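TRNA (Adenine(22)-N(1))-methyltransferase (Mycoplasma capricolum subsp. capricolum, PDB 6QE6) probably catalyses N1-methylation of adenine 22 in tRNA, and is seen here with the cofactor product S-adenosyl-L-homocysteine bound. Local coordinates at residues P50-L53 against V54-K58; I203-L206 against E207-S211; N212-K215 against I216-I220. All coordinates share one frame; numbering follows the deposited sequence.

Contact 1 comes first along the chain, at the end of helix 48-55, which crosses from strand 36-42 to strand 59-66 of the mixed sheet. Contacts 2 and 3 follow much later and divide most of helix 200-217 between them, adjoining in sequence with centres about 14 Å apart; both pack against helix 225-244. Contact 1 lies on the opposite side of the chain's centre, about 37 Å from contact 2 and 47 Å from contact 3, centre to centre. The three therefore sample two parts of the protein, the cofactor-binding sheet region and a C-terminal pair of helices away from the annotated cofactor site.

Contact 1 of 3, residues P50-L53 against V54-K58; sequences PIYL and VQNNK
Tyr52 O takes two hydrogen bonds from the same residue, the backbone N of Asn56 at 3.0 Å and its amide ND2 at 3.1 Å. Both donors are tilted from the carbonyl plane, and the ND2 bond is moderately bent, at 152°. Bonding of ND2 to the backbone holds the amide where it also covers the Tyr52 ring: ND2 sits 3.7 Å above the ring plane, over its centre, and the amide and ring planes differ by only 18°, a stacked relation. The ring gets there because Tyr52 CG lies anti to its backbone N (chi1 179°), which puts it beside the carbonyl carbon, on the side from which Asn56 comes. Helix 24-31 supplies Asn27 and Ala30 as further neighbours of this ring.

One residue earlier, Gln55 runs beside Ile51, its OE1 3.7 Å from the methyl CG2 of Ile51, with the backbone bond from Gln55 N to Ile51 O, nearly straight, joining the same two residues. Lys58 crosses Leu53 at about a right angle, CD against CD2 at 3.7 Å. Its ammonium carries on past this aliphatic contact to hydrogen-bond with Ala30 O, Ile33 O and Asn34 OD1, tying the turn to the end of helix 24-31 and the residues just after it.

The backbone finishes with Lys58 N to Leu53 O, 3.0 Å, and Asn57 N to Val54 O, 3.1 Å, while Asn57 adopts positive phi. These features define a Schellman motif, here closing the helix of the beta-alpha-beta unit formed by strand 36-42, helix 48-55 and strand 59-66.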
loop_
_atom_site.group_PDB
_atom_site.type_symbol
_atom_site.label_atom_id
_atom_site.label_comp_id
_atom_site.label_asym_id
_atom_site.label_seq_id
_atom_site.Cartn_x
_atom_site.Cartn_y
_atom_site.Cartn_z
ATOM N N PRO A 50 10.022 9.227 -6.457
ATOM C CA PRO A 50 11.380 9.531 -5.968
ATOM C C PRO A 50 11.841 10.936 -6.305
ATOM O O PRO A 50 12.433 11.607 -5.450
ATOM C CB PRO A 50 12.246 8.467 -6.660
ATOM C CG PRO A 50 11.342 7.316 -6.841
ATOM C CD PRO A 50 9.977 7.913 -7.126
ATOM N N ILE A 51 11.585 11.397 -7.534
ATOM C CA ILE A 51 11.978 12.744 -7.938
ATOM C C ILE A 51 11.313 13.786 -7.046
ATOM O O ILE A 51 11.978 14.671 -6.498
ATOM C CB ILE A 51 11.652 12.967 -9.428
ATOM C CG1 ILE A 51 12.644 12.199 -10.306
ATOM C CG2 ILE A 51 11.641 14.453 -9.781
ATOM C CD1 ILE A 51 12.132 11.939 -11.694
ATOM N N TYR A 52 9.993 13.691 -6.869
ATOM C CA TYR A 52 9.289 14.631 -5.998
ATOM C C TYR A 52 9.889 14.653 -4.592
ATOM O O TYR A 52 10.152 15.728 -4.033
ATOM C CB TYR A 52 7.805 14.271 -5.927
ATOM C CG TYR A 52 7.010 15.184 -5.027
ATOM C CD1 TYR A 52 6.366 16.303 -5.555
ATOM C CD2 TYR A 52 6.904 14.940 -3.649
ATOM C CE1 TYR A 52 5.633 17.166 -4.755
ATOM C CE2 TYR A 52 6.168 15.807 -2.821
ATOM C CZ TYR A 52 5.530 16.921 -3.393
ATOM O OH TYR A 52 4.786 17.798 -2.630
ATOM N N LEU A 53 10.095 13.464 -4.000
ATOM C CA LEU A 53 10.580 13.374 -2.624
ATOM C C LEU A 53 11.966 13.991 -2.475
ATOM O O LEU A 53 12.250 14.671 -1.482
ATOM C CB LEU A 53 10.600 11.916 -2.168
ATOM C CG LEU A 53 9.255 11.222 -1.949
ATOM C CD1 LEU A 53 9.497 9.757 -1.718
ATOM C CD2 LEU A 53 8.525 11.835 -0.770
ATOM N N VAL A 54 12.842 13.765 -3.451
ATOM C CA VAL A 54 14.167 14.370 -3.381
ATOM C C VAL A 54 14.080 15.882 -3.588
ATOM O O VAL A 54 14.704 16.656 -2.856
ATOM C CB VAL A 54 15.109 13.700 -4.394
ATOM C CG1 VAL A 54 16.323 14.588 -4.663
ATOM C CG2 VAL A 54 15.539 12.340 -3.859
ATOM N N GLN A 55 13.280 16.327 -4.561
ATOM C CA GLN A 55 13.147 17.761 -4.812
ATOM C C GLN A 55 12.639 18.510 -3.587
ATOM O O GLN A 55 13.042 19.648 -3.351
ATOM C CB GLN A 55 12.219 18.008 -6.001
ATOM C CG GLN A 55 12.870 17.700 -7.339
ATOM C CD GLN A 55 11.977 18.004 -8.523
ATOM O OE1 GLN A 55 10.768 17.760 -8.485
ATOM N NE2 GLN A 55 12.573 18.520 -9.594
ATOM N N ASN A 56 11.771 17.898 -2.790
ATOM C CA ASN A 56 11.212 18.576 -1.628
ATOM C C ASN A 56 11.942 18.233 -0.335
ATOM O O ASN A 56 11.452 18.560 0.751
ATOM C CB ASN A 56 9.722 18.272 -1.514
ATOM C CG ASN A 56 8.907 19.010 -2.567
ATOM O OD1 ASN A 56 8.169 19.948 -2.258
ATOM N ND2 ASN A 56 9.053 18.600 -3.822
ATOM N N ASN A 57 13.118 17.621 -0.431
ATOM C CA ASN A 57 13.975 17.365 0.728
ATOM C C ASN A 57 13.279 16.479 1.770
ATOM O O ASN A 57 13.552 16.569 2.971
ATOM C CB ASN A 57 14.461 18.682 1.353
ATOM C CG ASN A 57 14.814 19.739 0.296
ATOM O OD1 ASN A 57 15.726 19.548 -0.522
ATOM N ND2 ASN A 57 14.090 20.858 0.311
ATOM N N LYS A 58 12.366 15.613 1.320
ATOM C CA LYS A 58 11.789 14.618 2.210
ATOM C C LYS A 58 12.724 13.428 2.382
ATOM O O LYS A 58 12.739 12.794 3.441
ATOM C CB LYS A 58 10.424 14.186 1.679
ATOM C CG LYS A 58 9.387 15.295 1.801
ATOM C CD LYS A 58 8.163 15.059 0.948
ATOM C CE LYS A 58 6.980 15.819 1.505
ATOM N NZ LYS A 58 6.435 15.154 2.717
#

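Contact 2 of 3, residues I203-L206 against E207-S211; sequences ISYL and ENEIS
Tyr205 and Glu209, one helical turn apart, lie side by side and point the same way, with the phenol OH 3.2 Å from Glu209 OE1. The ring and carboxylate planes are 57° apart, and OE1 approaches the phenolic end obliquely. A bend in the glutamate at chi2 (52°) turns its carboxylate back toward the tyrosine.

A water links the two residues by hydrogen bonds. It donates to Glu209 OE1 at 2.8 Å and to Tyr205 O at 3.0 Å, and accepts a weak bond from Asn208 ND2. It also lies over one face of the Tyr205 ring, 3.2 Å above the plane and displaced toward the rim. Tyr205 O thus serves both the water and the backbone N of Glu209. Beyond the helix, the same ring meets Tyr168 edge-to-face and Phe161 with planes at about 60°, which joins it to the two antiparallel strands at the edge of the sheet.

Regular i to i+4 backbone bonds run through 203-211, from Glu207 N to Ile203 O as far as Ser211 N to Glu207 O. This is the middle of helix 200-217, whose other side packs against helix 225-244 as an interhelical pair: Ile203 touches Ile244, and Leu206 touches Ile237 and Ile241.

Charge and apolar contact combine at Glu207. Its chain lies alongside Ile203, with OE2 3.8 Å from the methyl CG2, and CG passes 3.0 Å from Ile203 O. The carboxylate is committed outside the turn, where OE1 forms a salt bridge with Arg238 and OE2 a long, weak ion pair with Arg245.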
loop_
_atom_site.group_PDB
_atom_site.type_symbol
_atom_site.label_atom_id
_atom_site.label_comp_id
_atom_site.label_asym_id
_atom_site.label_seq_id
_atom_site.Cartn_x
_atom_site.Cartn_y
_atom_site.Cartn_z
ATOM N N ILE A 203 -17.627 3.889 3.783
ATOM C CA ILE A 203 -18.905 3.264 4.095
ATOM C C ILE A 203 -19.722 3.090 2.822
ATOM O O ILE A 203 -20.319 2.032 2.588
ATOM C CB ILE A 203 -19.659 4.078 5.164
ATOM C CG1 ILE A 203 -18.909 4.001 6.498
ATOM C CG2 ILE A 203 -21.066 3.554 5.329
ATOM C CD1 ILE A 203 -19.396 4.998 7.526
ATOM N N SER A 204 -19.720 4.108 1.961
ATOM C CA SER A 204 -20.437 4.019 0.694
ATOM C C SER A 204 -19.937 2.840 -0.135
ATOM O O SER A 204 -20.731 2.037 -0.647
ATOM C CB SER A 204 -20.277 5.326 -0.065
ATOM O OG SER A 204 -21.007 5.252 -1.256
ATOM N N TYR A 205 -18.611 2.703 -0.238
ATOM C CA TYR A 205 -18.017 1.574 -0.943
ATOM C C TYR A 205 -18.470 0.236 -0.351
ATOM O O TYR A 205 -18.741 -0.720 -1.090
ATOM C CB TYR A 205 -16.495 1.702 -0.903
ATOM C CG TYR A 205 -15.769 0.527 -1.509
ATOM C CD1 TYR A 205 -15.461 0.507 -2.871
ATOM C CD2 TYR A 205 -15.392 -0.558 -0.732
ATOM C CE1 TYR A 205 -14.802 -0.559 -3.438
ATOM C CE2 TYR A 205 -14.738 -1.632 -1.288
ATOM C CZ TYR A 205 -14.440 -1.623 -2.641
ATOM O OH TYR A 205 -13.783 -2.694 -3.203
ATOM N N LEU A 206 -18.553 0.150 0.986
ATOM C CA LEU A 206 -18.882 -1.121 1.634
ATOM C C LEU A 206 -20.355 -1.470 1.451
ATOM O O LEU A 206 -20.702 -2.646 1.302
ATOM C CB LEU A 206 -18.524 -1.070 3.122
ATOM C CG LEU A 206 -17.039 -1.074 3.431
ATOM C CD1 LEU A 206 -16.792 -0.905 4.922
ATOM C CD2 LEU A 206 -16.438 -2.374 2.911
ATOM N N GLU A 207 -21.240 -0.467 1.480
ATOM C CA GLU A 207 -22.632 -0.728 1.143
ATOM C C GLU A 207 -22.753 -1.201 -0.302
ATOM O O GLU A 207 -23.533 -2.112 -0.595
ATOM C CB GLU A 207 -23.490 0.517 1.406
ATOM C CG GLU A 207 -23.180 1.167 2.745
ATOM C CD GLU A 207 -24.371 1.294 3.702
ATOM O OE1 GLU A 207 -25.111 0.297 3.899
ATOM O OE2 GLU A 207 -24.539 2.390 4.298
ATOM N N ASN A 208 -21.943 -0.644 -1.212
ATOM C CA ASN A 208 -21.994 -1.136 -2.587
ATOM C C ASN A 208 -21.475 -2.568 -2.688
ATOM O O ASN A 208 -21.961 -3.345 -3.526
ATOM C CB ASN A 208 -21.217 -0.222 -3.538
ATOM C CG ASN A 208 -21.481 -0.566 -5.022
ATOM O OD1 ASN A 208 -22.630 -0.544 -5.487
ATOM N ND2 ASN A 208 -20.417 -0.904 -5.758
ATOM N N GLU A 209 -20.509 -2.936 -1.830
ATOM C CA GLU A 209 -20.065 -4.322 -1.756
ATOM C C GLU A 209 -21.201 -5.248 -1.314
ATOM O O GLU A 209 -21.352 -6.357 -1.844
ATOM C CB GLU A 209 -18.863 -4.427 -0.809
ATOM C CG GLU A 209 -17.801 -5.418 -1.249
ATOM C CD GLU A 209 -17.342 -5.192 -2.689
ATOM O OE1 GLU A 209 -16.669 -4.166 -2.955
ATOM O OE2 GLU A 209 -17.660 -6.039 -3.561
ATOM N N ILE A 210 -22.024 -4.809 -0.359
ATOM C CA ILE A 210 -23.166 -5.625 0.054
ATOM C C ILE A 210 -24.134 -5.821 -1.109
ATOM O O ILE A 210 -24.651 -6.925 -1.318
ATOM C CB ILE A 210 -23.868 -5.002 1.277
ATOM C CG1 ILE A 210 -23.008 -5.139 2.528
ATOM C CG2 ILE A 210 -25.213 -5.678 1.535
ATOM C CD1 ILE A 210 -23.676 -4.598 3.782
ATOM N N SER A 211 -24.377 -4.768 -1.898
ATOM C CA SER A 211 -25.277 -4.894 -3.048
ATOM C C SER A 211 -24.760 -5.911 -4.049
ATOM O O SER A 211 -25.518 -6.738 -4.566
ATOM C CB SER A 211 -25.455 -3.546 -3.743
ATOM O OG SER A 211 -26.100 -2.653 -2.873
HETATM O O HOH W 1 -17.835 -1.706 -3.720
#

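Contact 3 of 3, residues N212-K215 against I216-I220; sequences NLTK and ILNQI
With CG anti to its carbonyl carbon (chi1 -75°), a chi2 of -89° brings the Asn218 amide alongside Thr214, ND2 within bonding distance of its carbonyl. The two side chains point the same way, and the threonine methyl CG2, placed anti to its own backbone N, comes 3.8 Å from Asn218 ND2. That nitrogen bonds to Thr214 O at 2.9 Å (157°), with the oxygen close to the amide plane of Asn218 while the donor stands above the carbonyl plane. The backbone N of Asn218 reaches the same oxygen at 3.1 Å from the opposite face. Thr214 OG1 points elsewhere, bonding to Ile210 O in the preceding turn.

Gln219 extends beside Lys215, and its CG approaches Lys215 O to 3.1 Å; the weak bond from Asn218 N to that oxygen is long, 3.3 Å. Ile216 O accepts from both Gln219 N and Ile220 N as the chain leaves helical geometry from Asn218 onward. On the apolar side, Leu213, Ile216 and Leu217 pack on Ile234, Ile230 and Tyr227 of helix 225-244, so this end of helix 200-217 belongs to the same helix pair.

Two donors from one residue on a single carbonyl imply that Asn218 supplements the backbone bonding of the last turn with its own amide, where the helix ends and the backbone bonding becomes irregular.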
loop_
_atom_site.group_PDB
_atom_site.type_symbol
_atom_site.label_atom_id
_atom_site.label_comp_id
_atom_site.label_asym_id
_atom_site.label_seq_id
_atom_site.Cartn_x
_atom_site.Cartn_y
_atom_site.Cartn_z
ATOM N N ASN A 212 -23.469 -5.853 -4.357
ATOM C CA ASN A 212 -22.935 -6.798 -5.326
ATOM C C ASN A 212 -23.060 -8.228 -4.808
ATOM O O ASN A 212 -23.442 -9.134 -5.559
ATOM C CB ASN A 212 -21.494 -6.422 -5.669
ATOM C CG ASN A 212 -21.402 -5.116 -6.477
ATOM O OD1 ASN A 212 -22.329 -4.746 -7.215
ATOM N ND2 ASN A 212 -20.281 -4.417 -6.339
ATOM N N LEU A 213 -22.816 -8.435 -3.508
ATOM C CA LEU A 213 -22.929 -9.768 -2.914
ATOM C C LEU A 213 -24.377 -10.263 -2.900
ATOM O O LEU A 213 -24.638 -11.461 -3.087
ATOM C CB LEU A 213 -22.359 -9.751 -1.494
ATOM C CG LEU A 213 -20.862 -9.498 -1.328
ATOM C CD1 LEU A 213 -20.499 -9.386 0.166
ATOM C CD2 LEU A 213 -20.066 -10.604 -2.029
ATOM N N THR A 214 -25.326 -9.361 -2.664
ATOM C CA THR A 214 -26.740 -9.724 -2.706
ATOM C C THR A 214 -27.157 -10.208 -4.100
ATOM O O THR A 214 -27.894 -11.195 -4.226
ATOM C CB THR A 214 -27.578 -8.523 -2.263
ATOM O OG1 THR A 214 -27.153 -8.114 -0.956
ATOM C CG2 THR A 214 -29.067 -8.871 -2.230
ATOM N N LYS A 215 -26.692 -9.526 -5.157
ATOM C CA LYS A 215 -26.934 -9.995 -6.523
ATOM C C LYS A 215 -26.486 -11.439 -6.706
ATOM O O LYS A 215 -27.158 -12.231 -7.380
ATOM C CB LYS A 215 -26.190 -9.117 -7.528
ATOM C CG LYS A 215 -26.806 -7.777 -7.835
ATOM C CD LYS A 215 -26.107 -7.182 -9.070
ATOM C CE LYS A 215 -25.973 -8.225 -10.210
ATOM N NZ LYS A 215 -25.161 -7.746 -11.385
ATOM N N ILE A 216 -25.336 -11.792 -6.131
ATOM C CA ILE A 216 -24.798 -13.140 -6.280
ATOM C C ILE A 216 -25.626 -14.138 -5.482
ATOM O O ILE A 216 -25.833 -15.279 -5.917
ATOM C CB ILE A 216 -23.317 -13.157 -5.854
ATOM C CG1 ILE A 216 -22.499 -12.287 -6.796
ATOM C CG2 ILE A 216 -22.763 -14.588 -5.798
ATOM C CD1 ILE A 216 -21.116 -11.994 -6.270
ATOM N N LEU A 217 -26.109 -13.728 -4.300
ATOM C CA LEU A 217 -26.965 -14.605 -3.509
ATOM C C LEU A 217 -28.263 -14.934 -4.238
ATOM O O LEU A 217 -28.862 -15.990 -3.981
ATOM C CB LEU A 217 -27.277 -13.975 -2.146
ATOM C CG LEU A 217 -26.221 -13.952 -1.032
ATOM C CD1 LEU A 217 -26.855 -13.567 0.297
ATOM C CD2 LEU A 217 -25.479 -15.275 -0.898
ATOM N N ASN A 218 -28.722 -14.052 -5.141
ATOM C CA ASN A 218 -29.927 -14.317 -5.918
ATOM C C ASN A 218 -29.623 -15.033 -7.225
ATOM O O ASN A 218 -30.435 -14.991 -8.151
ATOM C CB ASN A 218 -30.697 -13.020 -6.185
ATOM C CG ASN A 218 -31.428 -12.515 -4.959
ATOM O OD1 ASN A 218 -32.571 -12.884 -4.709
ATOM N ND2 ASN A 218 -30.768 -11.660 -4.187
ATOM N N GLN A 219 -28.471 -15.685 -7.322
ATOM C CA GLN A 219 -28.076 -16.392 -8.536
ATOM C C GLN A 219 -27.513 -17.779 -8.286
ATOM O O GLN A 219 -27.729 -18.667 -9.111
ATOM C CB GLN A 219 -27.032 -15.583 -9.309
ATOM C CG GLN A 219 -27.519 -14.221 -9.694
ATOM C CD GLN A 219 -26.417 -13.368 -10.244
ATOM O OE1 GLN A 219 -25.239 -13.700 -10.101
ATOM N NE2 GLN A 219 -26.781 -12.256 -10.877
ATOM N N ILE A 220 -26.805 -18.003 -7.199
ATOM C CA ILE A 220 -26.206 -19.286 -6.942
ATOM C C ILE A 220 -27.116 -20.068 -6.012
ATOM O O ILE A 220 -28.020 -19.524 -5.376
ATOM C CB ILE A 220 -24.796 -19.136 -6.348
ATOM C CG1 ILE A 220 -24.882 -18.548 -4.940
ATOM C CG2 ILE A 220 -23.931 -18.272 -7.267
ATOM C CD1 ILE A 220 -23.537 -18.168 -4.375
#